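Local structure of capsular polysaccharide biosynthesis protein (Burkholderia pseudomallei, 4BQN) at residues A[13-18]-A[96-101]; A[104-109]-A[122-127]; A[196-201]-A[235-240]. The protein binds coenzyme A and probably acts as an acetyltransferase in the biosynthesis of the bacterial capsular polysaccharide. The protein carries 1 engineered substitution. All coordinates share one frame; numbering follows the deposited sequence. Where two conformers were deposited one is given.

Contact 1 (A[13-18]-A[96-101]); sequences SCQAPA and QYMHWE. With COA (coenzyme A), chain C.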
loop_
_atom_site.group_PDB
_atom_site.type_symbol
_atom_site.label_atom_id
_atom_site.label_comp_id
_atom_site.label_asym_id
_atom_site.label_seq_id
_atom_site.Cartn_x
_atom_site.Cartn_y
_atom_site.Cartn_z
ATOM N N SER A 13 -1.051 -4.711 8.043
ATOM C CA SER A 13 -1.400 -5.147 6.700
ATOM C C SER A 13 -0.350 -6.129 6.173
ATOM O O SER A 13 0.554 -6.557 6.916
ATOM C CB SER A 13 -1.430 -3.922 5.786
ATOM O OG SER A 13 -0.106 -3.447 5.547
ATOM N N CYS A 14 -0.427 -6.447 4.881
ATOM C CA CYS A 14 0.624 -7.234 4.241
ATOM C C CYS A 14 2.027 -6.608 4.401
ATOM O O CYS A 14 3.036 -7.284 4.243
ATOM C CB CYS A 14 0.287 -7.467 2.762
ATOM S SG CYS A 14 0.590 -6.114 1.666
ATOM N N GLN A 15 2.087 -5.313 4.720
ATOM C CA GLN A 15 3.360 -4.631 4.930
ATOM C C GLN A 15 4.045 -5.079 6.208
ATOM O O GLN A 15 5.273 -4.936 6.318
ATOM C CB GLN A 15 3.145 -3.114 4.963
ATOM C CG GLN A 15 2.614 -2.593 3.626
ATOM C CD GLN A 15 2.063 -1.182 3.692
ATOM O OE1 GLN A 15 2.237 -0.455 4.687
ATOM N NE2 GLN A 15 1.404 -0.772 2.610
ATOM N N ALA A 16 3.271 -5.623 7.160
ATOM C CA ALA A 16 3.827 -6.024 8.445
ATOM C C ALA A 16 4.793 -7.219 8.337
ATOM O O ALA A 16 5.935 -7.103 8.779
ATOM C CB ALA A 16 2.729 -6.201 9.486
ATOM N N PRO A 17 4.385 -8.344 7.708
ATOM C CA PRO A 17 5.356 -9.423 7.529
ATOM C C PRO A 17 6.561 -8.965 6.687
ATOM O O PRO A 17 7.690 -9.400 6.939
ATOM C CB PRO A 17 4.524 -10.513 6.829
ATOM C CG PRO A 17 3.126 -10.264 7.342
ATOM C CD PRO A 17 3.017 -8.771 7.348
ATOM N N ALA A 18 6.322 -8.083 5.713
ATOM C CA ALA A 18 7.410 -7.567 4.872
ATOM C C ALA A 18 8.400 -6.761 5.702
ATOM O O ALA A 18 9.619 -6.918 5.540
ATOM C CB ALA A 18 6.863 -6.719 3.733
ATOM N N GLN A 96 3.424 3.668 10.145
ATOM C CA GLN A 96 2.598 4.162 9.075
ATOM C C GLN A 96 2.134 3.039 8.138
ATOM O O GLN A 96 2.924 2.158 7.774
ATOM C CB GLN A 96 3.417 5.171 8.273
ATOM C CG GLN A 96 2.724 5.761 7.055
ATOM C CD GLN A 96 3.535 6.910 6.506
ATOM O OE1 GLN A 96 4.719 6.751 6.213
ATOM N NE2 GLN A 96 2.910 8.092 6.391
ATOM N N TYR A 97 0.857 3.094 7.751
ATOM C CA TYR A 97 0.332 2.272 6.677
ATOM C C TYR A 97 0.644 3.019 5.378
ATOM O O TYR A 97 0.133 4.129 5.133
ATOM C CB TYR A 97 -1.165 2.029 6.837
ATOM C CG TYR A 97 -1.733 1.250 5.684
ATOM C CD1 TYR A 97 -1.346 -0.076 5.450
ATOM C CD2 TYR A 97 -2.629 1.842 4.801
ATOM C CE1 TYR A 97 -1.860 -0.794 4.386
ATOM C CE2 TYR A 97 -3.153 1.131 3.728
ATOM C CZ TYR A 97 -2.760 -0.185 3.524
ATOM O OH TYR A 97 -3.267 -0.914 2.485
ATOM N N MET A 98 1.515 2.447 4.559
ATOM C CA MET A 98 2.033 3.157 3.404
ATOM C C MET A 98 1.110 2.945 2.198
ATOM O O MET A 98 1.020 1.844 1.660
ATOM C CB MET A 98 3.454 2.676 3.105
ATOM C CG MET A 98 4.417 2.983 4.226
ATOM S SD MET A 98 6.003 2.139 4.090
ATOM C CE MET A 98 5.582 0.540 4.795
ATOM N N HIS A 99 0.457 4.014 1.760
ATOM C CA HIS A 99 -0.467 3.989 0.636
ATOM C C HIS A 99 -0.186 5.252 -0.167
ATOM O O HIS A 99 -0.062 6.345 0.403
ATOM C CB HIS A 99 -1.902 3.909 1.156
ATOM C CG HIS A 99 -2.961 3.953 0.102
ATOM N ND1 HIS A 99 -3.826 2.902 -0.129
ATOM C CD2 HIS A 99 -3.334 4.943 -0.746
ATOM C CE1 HIS A 99 -4.682 3.246 -1.074
ATOM N NE2 HIS A 99 -4.401 4.477 -1.471
ATOM N N TRP A 100 -0.048 5.100 -1.477
ATOM C CA TRP A 100 0.345 6.217 -2.331
ATOM C C TRP A 100 -0.131 5.940 -3.740
ATOM O O TRP A 100 0.346 4.994 -4.373
ATOM C CB TRP A 100 1.870 6.349 -2.314
ATOM C CG TRP A 100 2.405 7.511 -3.067
ATOM C CD1 TRP A 100 2.889 7.523 -4.355
ATOM C CD2 TRP A 100 2.586 8.839 -2.555
ATOM N NE1 TRP A 100 3.336 8.790 -4.677
ATOM C CE2 TRP A 100 3.152 9.617 -3.596
ATOM C CE3 TRP A 100 2.311 9.456 -1.321
ATOM C CZ2 TRP A 100 3.468 10.965 -3.432
ATOM C CZ3 TRP A 100 2.628 10.796 -1.157
ATOM C CH2 TRP A 100 3.186 11.541 -2.213
ATOM N N GLU A 101 -1.049 6.766 -4.237
ATOM C CA GLU A 101 -1.653 6.582 -5.572
ATOM C C GLU A 101 -0.925 7.378 -6.657
ATOM O O GLU A 101 -1.349 7.391 -7.801
ATOM C CB GLU A 101 -3.150 6.932 -5.532
ATOM C CG GLU A 101 -3.904 5.992 -4.618
ATOM C CD GLU A 101 -5.331 6.401 -4.388
ATOM O OE1 GLU A 101 -5.905 7.085 -5.258
ATOM O OE2 GLU A 101 -5.861 6.031 -3.327
HETATM N N1A COA C . -4.974 7.309 0.789
HETATM C C2A COA C . -6.153 6.852 0.297
HETATM N N3A COA C . -6.754 5.746 0.767
HETATM C C4A COA C . -6.194 5.070 1.796
HETATM C C5A COA C . -4.933 5.514 2.378
HETATM C C6A COA C . -4.325 6.709 1.808
HETATM N N6A COA C . -3.153 7.168 2.295
HETATM N N7A COA C . -4.600 4.660 3.374
HETATM C C8A COA C . -5.593 3.738 3.434
HETATM N N9A COA C . -6.519 3.973 2.478
HETATM C C1B COA C . -7.772 3.250 2.226
HETATM C C2B COA C . -7.729 1.753 2.480
HETATM O O2B COA C . -7.266 1.063 1.318
HETATM C C3B COA C . -9.194 1.499 2.794
HETATM O O3B COA C . -9.899 1.511 1.538
HETATM P P3B COA C . -11.419 1.005 1.396
HETATM O O7A COA C . -11.654 1.034 -0.093
HETATM O O8A COA C . -11.405 -0.387 1.970
HETATM O O9A COA C . -12.268 1.978 2.179
HETATM C C4B COA C . -9.600 2.741 3.586
HETATM O O4B COA C . -8.685 3.768 3.198
HETATM C C5B COA C . -9.564 2.558 5.103
HETATM O O5B COA C . -8.254 2.120 5.444
HETATM P P1A COA C . -7.444 2.741 6.660
HETATM O O1A COA C . -6.071 2.140 6.595
HETATM O O2A COA C . -7.547 4.238 6.663
HETATM O O3A COA C . -8.190 2.263 7.991
HETATM P P2A COA C . -8.578 0.839 8.639
HETATM O O4A COA C . -10.083 0.750 8.648
HETATM O O5A COA C . -7.864 0.798 9.961
HETATM O O6A COA C . -8.017 -0.287 7.664
HETATM C CBP COA C . -6.541 -1.748 6.464
HETATM C CCP COA C . -6.671 -0.805 7.658
HETATM C CDP COA C . -5.132 -2.325 6.400
HETATM C CEP COA C . -7.487 -2.916 6.684
HETATM C CAP COA C . -6.893 -0.945 5.184
HETATM O OAP COA C . -5.865 0.008 4.911
HETATM C C9P COA C . -7.166 -1.727 3.909
HETATM O O9P COA C . -8.279 -2.190 3.692
HETATM N N8P COA C . -6.181 -1.838 3.010
HETATM C C7P COA C . -6.370 -2.511 1.731
HETATM C C6P COA C . -6.415 -4.027 1.802
HETATM C C5P COA C . -5.098 -4.513 2.345
HETATM O O5P COA C . -4.927 -4.672 3.544
HETATM N N4P COA C . -4.167 -4.744 1.439
HETATM C C3P COA C . -2.858 -5.206 1.805
HETATM C C2P COA C . -1.816 -4.244 1.283
HETATM S S1P COA C . -0.355 -4.478 2.215
#
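Gln15, near the start of helix 15-24, joins that helix to the loop 96-101 by imitating a peptide group. With its chain extended beyond CG (chi2 166°), it sets its amide against the backbone of Met98: OE1 accepts from Met98 N at 3.0 Å, nearly straight and on an in-plane lone pair, while NE2 donates to Met98 O at 2.8 Å along a more bent path. This pairing fixes which way the amide is flipped. Both polar ends are buried and bonded a second time, OE1 by Gln66 NE2 and NE2 by Asn200 O. Met98 bends its chain at chi3 and brings CE to 3.5 Å from Gln15 OE1. Ser13 OG sits 3.4 Å from CE1 at the edge of the Tyr97 ring; it accepts the capping bond from Gln15 N and is also bonded to Gln66. The looser side is at Cys14, which is partly exposed and does not touch the loop; its SG instead forms a disulfide with S1P of coenzyme A, 2.0 Å long. The cofactor itself packs closely: Tyr97 OH accepts from N8P of the pantetheine arm at 3.1 Å, and the adenine lies over a face of His99, whose NE2 is bonded in plane to Glu101 OE2. The disulfide places the cofactor sulfur directly on Cys14, and in the reduced enzyme the nearby helix start might favour a thiolate there.

Contact 2 (A[104-109]-A[122-127]); sequences HPTVNS and DALIAG
Strands 107-108 and 121-122 form a short antiparallel ribbon, in which Val107 and Asp122 are a non-hydrogen-bonded pair with CA atoms 4.5 Å apart, and the second strand runs directly into helix 123-130. The junction is a classic N-cap, with Asp122 as the capping residue. A type I turn from His104 to Val107 presents Thr106 O to the first turn of the helix, where this oxygen receives two weak bonds: Ala123 N at 2.7 Å but strongly bent, and Leu124 N straighter but long, at 3.4 Å. Asp122 CA adds a CA-H...O contact to the same oxygen. The Asp122 carboxylate, its CG anti to the backbone N (chi1 -168°), divides its work between its oxygens. OD1 caps the helix by accepting from Ile125 N at 3.0 Å, whereas OD2 accepts from Thr106 OG1 at 2.8 Å, the hydroxyl approaching from above the carboxylate plane; Tyr242 OH is a further partner of OD2. Held so close to the helix start, the buried acid would be expected to stay ionised. Ala123 and Ala126 rest on helix 285-296, while Ile125 packs on helix 269-281. Thr106 takes the crowded rotamer for its hydroxyl (chi1 66°), which turns the methyl CG2 across the Leu124 side chain, 3.8 Å from Leu124 CB and equally far from Leu124 CD2.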
loop_
_atom_site.group_PDB
_atom_site.type_symbol
_atom_site.label_atom_id
_atom_site.label_comp_id
_atom_site.label_asym_id
_atom_site.label_seq_id
_atom_site.Cartn_x
_atom_site.Cartn_y
_atom_site.Cartn_z
ATOM N N HIS A 104 0.035 5.603 -9.995
ATOM C CA HIS A 104 -1.043 4.909 -10.713
ATOM C C HIS A 104 -2.366 5.523 -10.285
ATOM O O HIS A 104 -3.163 4.901 -9.580
ATOM C CB HIS A 104 -1.021 3.392 -10.430
ATOM C CG HIS A 104 0.348 2.830 -10.213
ATOM N ND1 HIS A 104 0.783 2.411 -8.971
ATOM C CD2 HIS A 104 1.383 2.619 -11.070
ATOM C CE1 HIS A 104 2.027 1.974 -9.072
ATOM N NE2 HIS A 104 2.414 2.080 -10.337
ATOM N N PRO A 105 -2.625 6.764 -10.721
ATOM C CA PRO A 105 -3.760 7.475 -10.148
ATOM C C PRO A 105 -5.111 6.904 -10.592
ATOM O O PRO A 105 -6.142 7.290 -10.044
ATOM C CB PRO A 105 -3.574 8.923 -10.654
ATOM C CG PRO A 105 -2.159 9.009 -11.098
ATOM C CD PRO A 105 -1.798 7.627 -11.572
ATOM N N THR A 106 -5.107 6.005 -11.581
ATOM C CA THR A 106 -6.344 5.395 -12.055
ATOM C C THR A 106 -6.664 4.065 -11.360
ATOM O O THR A 106 -7.676 3.449 -11.673
ATOM C CB THR A 106 -6.281 5.127 -13.572
ATOM O OG1 THR A 106 -5.284 4.149 -13.839
ATOM C CG2 THR A 106 -5.979 6.403 -14.358
ATOM N N VAL A 107 -5.808 3.618 -10.435
ATOM C CA VAL A 107 -5.904 2.260 -9.886
ATOM C C VAL A 107 -6.447 2.298 -8.468
ATOM O O VAL A 107 -6.037 3.119 -7.658
ATOM C CB VAL A 107 -4.532 1.535 -9.932
ATOM C CG1 VAL A 107 -4.581 0.168 -9.260
ATOM C CG2 VAL A 107 -4.036 1.408 -11.368
ATOM N N ASN A 108 -7.342 1.375 -8.154
ATOM C CA ASN A 108 -7.760 1.162 -6.779
ATOM C C ASN A 108 -8.109 -0.315 -6.596
ATOM O O ASN A 108 -7.654 -1.151 -7.371
ATOM C CB ASN A 108 -8.880 2.130 -6.384
ATOM C CG ASN A 108 -8.829 2.473 -4.908
ATOM O OD1 ASN A 108 -9.141 1.636 -4.062
ATOM N ND2 ASN A 108 -8.396 3.683 -4.584
ATOM N N SER A 109 -8.883 -0.645 -5.573
ATOM C CA SER A 109 -9.321 -2.018 -5.384
ATOM C C SER A 109 -10.836 -2.004 -5.313
ATOM O O SER A 109 -11.432 -0.996 -4.909
ATOM C CB SER A 109 -8.706 -2.603 -4.123
ATOM O OG SER A 109 -7.295 -2.599 -4.237
ATOM N N ASP A 122 -8.614 -0.981 -12.499
ATOM C CA ASP A 122 -8.471 0.373 -13.001
ATOM C C ASP A 122 -9.817 1.081 -12.862
ATOM O O ASP A 122 -10.771 0.795 -13.590
ATOM C CB ASP A 122 -7.932 0.375 -14.436
ATOM C CG ASP A 122 -7.511 1.751 -14.886
ATOM O OD1 ASP A 122 -8.378 2.649 -14.908
ATOM O OD2 ASP A 122 -6.302 1.942 -15.161
ATOM N N ALA A 123 -9.899 1.966 -11.875
ATOM C CA ALA A 123 -11.108 2.715 -11.597
ATOM C C ALA A 123 -11.481 3.690 -12.701
ATOM O O ALA A 123 -12.662 3.995 -12.863
ATOM C CB ALA A 123 -10.992 3.441 -10.269
ATOM N N LEU A 124 -10.511 4.195 -13.459
ATOM C CA LEU A 124 -10.888 5.067 -14.570
ATOM C C LEU A 124 -11.650 4.267 -15.619
ATOM O O LEU A 124 -12.601 4.763 -16.197
ATOM C CB LEU A 124 -9.671 5.775 -15.167
ATOM C CG LEU A 124 -10.043 6.907 -16.135
ATOM C CD1 LEU A 124 -10.839 8.012 -15.448
ATOM C CD2 LEU A 124 -8.786 7.473 -16.760
ATOM N N ILE A 125 -11.232 3.025 -15.854
ATOM C CA ILE A 125 -11.990 2.114 -16.726
ATOM C C ILE A 125 -13.417 1.927 -16.205
ATOM O O ILE A 125 -14.357 1.941 -16.989
ATOM C CB ILE A 125 -11.233 0.795 -16.956
ATOM C CG1 ILE A 125 -10.069 1.091 -17.894
ATOM C CG2 ILE A 125 -12.142 -0.289 -17.544
ATOM C CD1 ILE A 125 -9.191 -0.087 -18.241
ATOM N N ALA A 126 -13.581 1.752 -14.892
ATOM C CA ALA A 126 -14.937 1.687 -14.334
ATOM C C ALA A 126 -15.781 2.910 -14.730
ATOM O O ALA A 126 -16.931 2.770 -15.142
ATOM C CB ALA A 126 -14.909 1.512 -12.820
ATOM N N GLY A 127 -15.195 4.102 -14.633
ATOM C CA GLY A 127 -15.891 5.319 -15.065
ATOM C C GLY A 127 -16.232 5.324 -16.544
ATOM O O GLY A 127 -17.318 5.742 -16.939
#

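Contact 3 (A[196-201]-A[235-240]); sequences FYTMNH and DVTKMS. With COA (coenzyme A), chain C.
One direct hydrogen bond ties the two loops together: Met239 N donates to Tyr197 O at 2.9 Å, close to straight and nearly along the C=O axis. Water carries the other polar links. One molecule is bonded to both Tyr197 OH and Lys238 NZ, joining the tips of two side chains that run alongside each other; the phenol is also bonded to Asp232. Another connects Thr237 N to His201 ND1, 2.7 Å from the imidazole nitrogen and at the edge of its ring. The segment 196-201 owes its shape to a type I turn from Thr198 to His201, combined with an ST turn in which Thr198 OG1 accepts from Asn200 N at 3.3 Å. Tyr197 N, bonded to His201 O, closes the bend. Apolar contact centres on the Tyr197 ring. The extended Lys238 chain lies over one face in a CH-pi contact, CE being 4.0 Å from the ring centroid and displaced toward the rim, and Asp235 CB approaches CE2 of the ring obliquely at 3.7 Å. Beside these ring contacts, Thr198 CG2 meets Thr237 CG2 at 3.9 Å, the two side chains crossing at about a right angle, and Val236 CG1 touches CE1 of His201. Contact with coenzyme A is by packing: C2P, next to the disulfide sulfur of the cofactor, lies 3.5 Å from Asn200 CG and beside the edge of the His201 ring.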
loop_
_atom_site.group_PDB
_atom_site.type_symbol
_atom_site.label_atom_id
_atom_site.label_comp_id
_atom_site.label_asym_id
_atom_site.label_seq_id
_atom_site.Cartn_x
_atom_site.Cartn_y
_atom_site.Cartn_z
ATOM N N PHE A 196 6.717 2.551 -4.936
ATOM C CA PHE A 196 5.542 1.671 -4.824
ATOM C C PHE A 196 5.371 0.906 -6.120
ATOM O O PHE A 196 5.442 1.513 -7.193
ATOM C CB PHE A 196 4.253 2.449 -4.553
ATOM C CG PHE A 196 4.164 3.025 -3.163
ATOM C CD1 PHE A 196 4.811 4.210 -2.820
ATOM C CD2 PHE A 196 3.403 2.383 -2.189
ATOM C CE1 PHE A 196 4.706 4.741 -1.539
ATOM C CE2 PHE A 196 3.287 2.921 -0.902
ATOM C CZ PHE A 196 3.953 4.089 -0.579
ATOM N N TYR A 197 5.096 -0.401 -6.011
ATOM C CA TYR A 197 4.675 -1.227 -7.150
ATOM C C TYR A 197 3.149 -1.163 -7.376
ATOM O O TYR A 197 2.664 -1.305 -8.512
ATOM C CB TYR A 197 5.052 -2.678 -6.887
ATOM C CG TYR A 197 6.523 -2.974 -6.971
ATOM C CD1 TYR A 197 7.269 -2.630 -8.099
ATOM C CD2 TYR A 197 7.165 -3.652 -5.928
ATOM C CE1 TYR A 197 8.622 -2.926 -8.184
ATOM C CE2 TYR A 197 8.526 -3.966 -6.008
ATOM C CZ TYR A 197 9.253 -3.604 -7.140
ATOM O OH TYR A 197 10.594 -3.894 -7.256
ATOM N N THR A 198 2.399 -1.011 -6.286
ATOM C CA THR A 198 0.965 -0.732 -6.314
ATOM C C THR A 198 0.735 0.270 -5.200
ATOM O O THR A 198 1.656 0.516 -4.377
ATOM C CB THR A 198 0.096 -1.954 -6.002
ATOM O OG1 THR A 198 0.200 -2.212 -4.597
ATOM C CG2 THR A 198 0.558 -3.198 -6.784
ATOM N N MET A 199 -0.458 0.862 -5.142
ATOM C CA MET A 199 -0.748 1.887 -4.144
ATOM C C MET A 199 -0.378 1.482 -2.726
ATOM O O MET A 199 -0.095 2.335 -1.892
ATOM C CB MET A 199 -2.220 2.280 -4.197
ATOM C CG MET A 199 -3.202 1.168 -3.883
ATOM S SD MET A 199 -4.863 1.746 -4.277
ATOM C CE MET A 199 -5.849 0.458 -3.526
ATOM N N ASN A 200 -0.438 0.179 -2.428
ATOM C CA ASN A 200 -0.162 -0.260 -1.048
ATOM C C ASN A 200 0.919 -1.342 -0.952
ATOM O O ASN A 200 1.059 -2.010 0.077
ATOM C CB ASN A 200 -1.471 -0.649 -0.339
ATOM C CG ASN A 200 -2.245 -1.693 -1.117
ATOM O OD1 ASN A 200 -1.641 -2.473 -1.845
ATOM N ND2 ASN A 200 -3.571 -1.680 -1.005
ATOM N N HIS A 201 1.727 -1.459 -2.005
ATOM C CA HIS A 201 2.886 -2.348 -1.984
ATOM C C HIS A 201 4.180 -1.576 -2.231
ATOM O O HIS A 201 4.603 -1.405 -3.374
ATOM C CB HIS A 201 2.766 -3.461 -3.032
ATOM C CG HIS A 201 1.760 -4.520 -2.696
ATOM N ND1 HIS A 201 1.508 -5.571 -3.549
ATOM C CD2 HIS A 201 0.933 -4.691 -1.633
ATOM C CE1 HIS A 201 0.593 -6.361 -3.016
ATOM N NE2 HIS A 201 0.231 -5.857 -1.850
ATOM N N ASP A 235 6.739 -7.585 -4.198
ATOM C CA ASP A 235 6.946 -7.416 -5.637
ATOM C C ASP A 235 6.039 -8.286 -6.516
ATOM O O ASP A 235 6.254 -8.363 -7.727
ATOM C CB ASP A 235 8.415 -7.683 -5.998
ATOM C CG ASP A 235 8.795 -9.143 -5.864
ATOM O OD1 ASP A 235 8.179 -9.869 -5.059
ATOM O OD2 ASP A 235 9.738 -9.568 -6.561
ATOM N N VAL A 236 5.027 -8.919 -5.920
ATOM C CA VAL A 236 4.130 -9.815 -6.658
ATOM C C VAL A 236 3.494 -9.149 -7.892
ATOM O O VAL A 236 3.453 -9.746 -8.987
ATOM C CB VAL A 236 3.025 -10.416 -5.731
ATOM C CG1 VAL A 236 2.230 -9.357 -4.968
ATOM C CG2 VAL A 236 2.073 -11.314 -6.517
ATOM N N THR A 237 3.030 -7.916 -7.719
ATOM C CA THR A 237 2.254 -7.223 -8.731
ATOM C C THR A 237 2.836 -5.841 -8.975
ATOM O O THR A 237 3.163 -5.107 -8.035
ATOM C CB THR A 237 0.777 -7.183 -8.316
ATOM O OG1 THR A 237 0.265 -8.519 -8.415
ATOM C CG2 THR A 237 -0.058 -6.248 -9.175
ATOM N N LYS A 238 2.988 -5.487 -10.247
ATOM C CA LYS A 238 3.652 -4.237 -10.607
ATOM C C LYS A 238 2.781 -3.495 -11.599
ATOM O O LYS A 238 2.654 -3.915 -12.758
ATOM C CB LYS A 238 5.056 -4.507 -11.170
ATOM C CG LYS A 238 5.973 -5.267 -10.208
ATOM C CD LYS A 238 7.362 -5.555 -10.762
ATOM C CE LYS A 238 8.202 -6.287 -9.720
ATOM N NZ LYS A 238 9.536 -6.719 -10.226
ATOM N N MET A 239 2.135 -2.437 -11.122
ATOM C CA MET A 239 1.284 -1.620 -11.977
ATOM C C MET A 239 2.131 -0.794 -12.933
ATOM O O MET A 239 3.220 -0.342 -12.572
ATOM C CB MET A 239 0.372 -0.720 -11.152
ATOM C CG MET A 239 -0.703 -1.467 -10.365
ATOM S SD MET A 239 -1.943 -2.205 -11.449
ATOM C CE MET A 239 -1.770 -3.938 -11.091
ATOM N N SER A 240 1.631 -0.619 -14.153
ATOM C CA SER A 240 2.327 0.158 -15.167
ATOM C C SER A 240 1.817 1.600 -15.202
ATOM O O SER A 240 0.619 1.837 -15.129
ATOM C CB SER A 240 2.107 -0.504 -16.515
ATOM O OG SER A 240 2.758 0.228 -17.522
HETATM N N1A COA C . -4.974 7.309 0.789
HETATM C C2A COA C . -6.153 6.852 0.297
HETATM N N3A COA C . -6.754 5.746 0.767
HETATM C C4A COA C . -6.194 5.070 1.796
HETATM C C5A COA C . -4.933 5.514 2.378
HETATM C C6A COA C . -4.325 6.709 1.808
HETATM N N6A COA C . -3.153 7.168 2.295
HETATM N N7A COA C . -4.600 4.660 3.374
HETATM C C8A COA C . -5.593 3.738 3.434
HETATM N N9A COA C . -6.519 3.973 2.478
HETATM C C1B COA C . -7.772 3.250 2.226
HETATM C C2B COA C . -7.729 1.753 2.480
HETATM O O2B COA C . -7.266 1.063 1.318
HETATM C C3B COA C . -9.194 1.499 2.794
HETATM O O3B COA C . -9.899 1.511 1.538
HETATM P P3B COA C . -11.419 1.005 1.396
HETATM O O7A COA C . -11.654 1.034 -0.093
HETATM O O8A COA C . -11.405 -0.387 1.970
HETATM O O9A COA C . -12.268 1.978 2.179
HETATM C C4B COA C . -9.600 2.741 3.586
HETATM O O4B COA C . -8.685 3.768 3.198
HETATM C C5B COA C . -9.564 2.558 5.103
HETATM O O5B COA C . -8.254 2.120 5.444
HETATM P P1A COA C . -7.444 2.741 6.660
HETATM O O1A COA C . -6.071 2.140 6.595
HETATM O O2A COA C . -7.547 4.238 6.663
HETATM O O3A COA C . -8.190 2.263 7.991
HETATM P P2A COA C . -8.578 0.839 8.639
HETATM O O4A COA C . -10.083 0.750 8.648
HETATM O O5A COA C . -7.864 0.798 9.961
HETATM O O6A COA C . -8.017 -0.287 7.664
HETATM C CBP COA C . -6.541 -1.748 6.464
HETATM C CCP COA C . -6.671 -0.805 7.658
HETATM C CDP COA C . -5.132 -2.325 6.400
HETATM C CEP COA C . -7.487 -2.916 6.684
HETATM C CAP COA C . -6.893 -0.945 5.184
HETATM O OAP COA C . -5.865 0.008 4.911
HETATM C C9P COA C . -7.166 -1.727 3.909
HETATM O O9P COA C . -8.279 -2.190 3.692
HETATM N N8P COA C . -6.181 -1.838 3.010
HETATM C C7P COA C . -6.370 -2.511 1.731
HETATM C C6P COA C . -6.415 -4.027 1.802
HETATM C C5P COA C . -5.098 -4.513 2.345
HETATM O O5P COA C . -4.927 -4.672 3.544
HETATM N N4P COA C . -4.167 -4.744 1.439
HETATM C C3P COA C . -2.858 -5.206 1.805
HETATM C C2P COA C . -1.816 -4.244 1.283
HETATM S S1P COA C . -0.355 -4.478 2.215
HETATM O O HOH W 1 5.258 -1.127 -10.796
HETATM O O HOH W 2 11.318 -4.456 -9.926
HETATM O O HOH W 3 3.195 -5.969 -5.569
#

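How the contacts relate
Contacts 1 and 3, with centres 11 Å apart, line the coenzyme A pocket together, and a probable backbone hydrogen bond joins them, Trp100 N to Met199 O at 2.8 Å. The side chain of His201 in contact 3 comes within about 4 Å of that of Cys14 in contact 1, so both contacts border the disulfide. The centre of contact 2 lies 20 Å from that of contact 1 and 14 Å from that of contact 3. Its helix side is set back, the side chain of Ala123 being about 10 Å from the cofactor, but Asn108 reaches toward it, OD1 lying 4.7 Å from O7A of coenzyme A. Asn108 also packs on both other contacts, ND2 lying 3.7 Å from Glu101 OE2 and OD1 3.5 Å from Met199 CE.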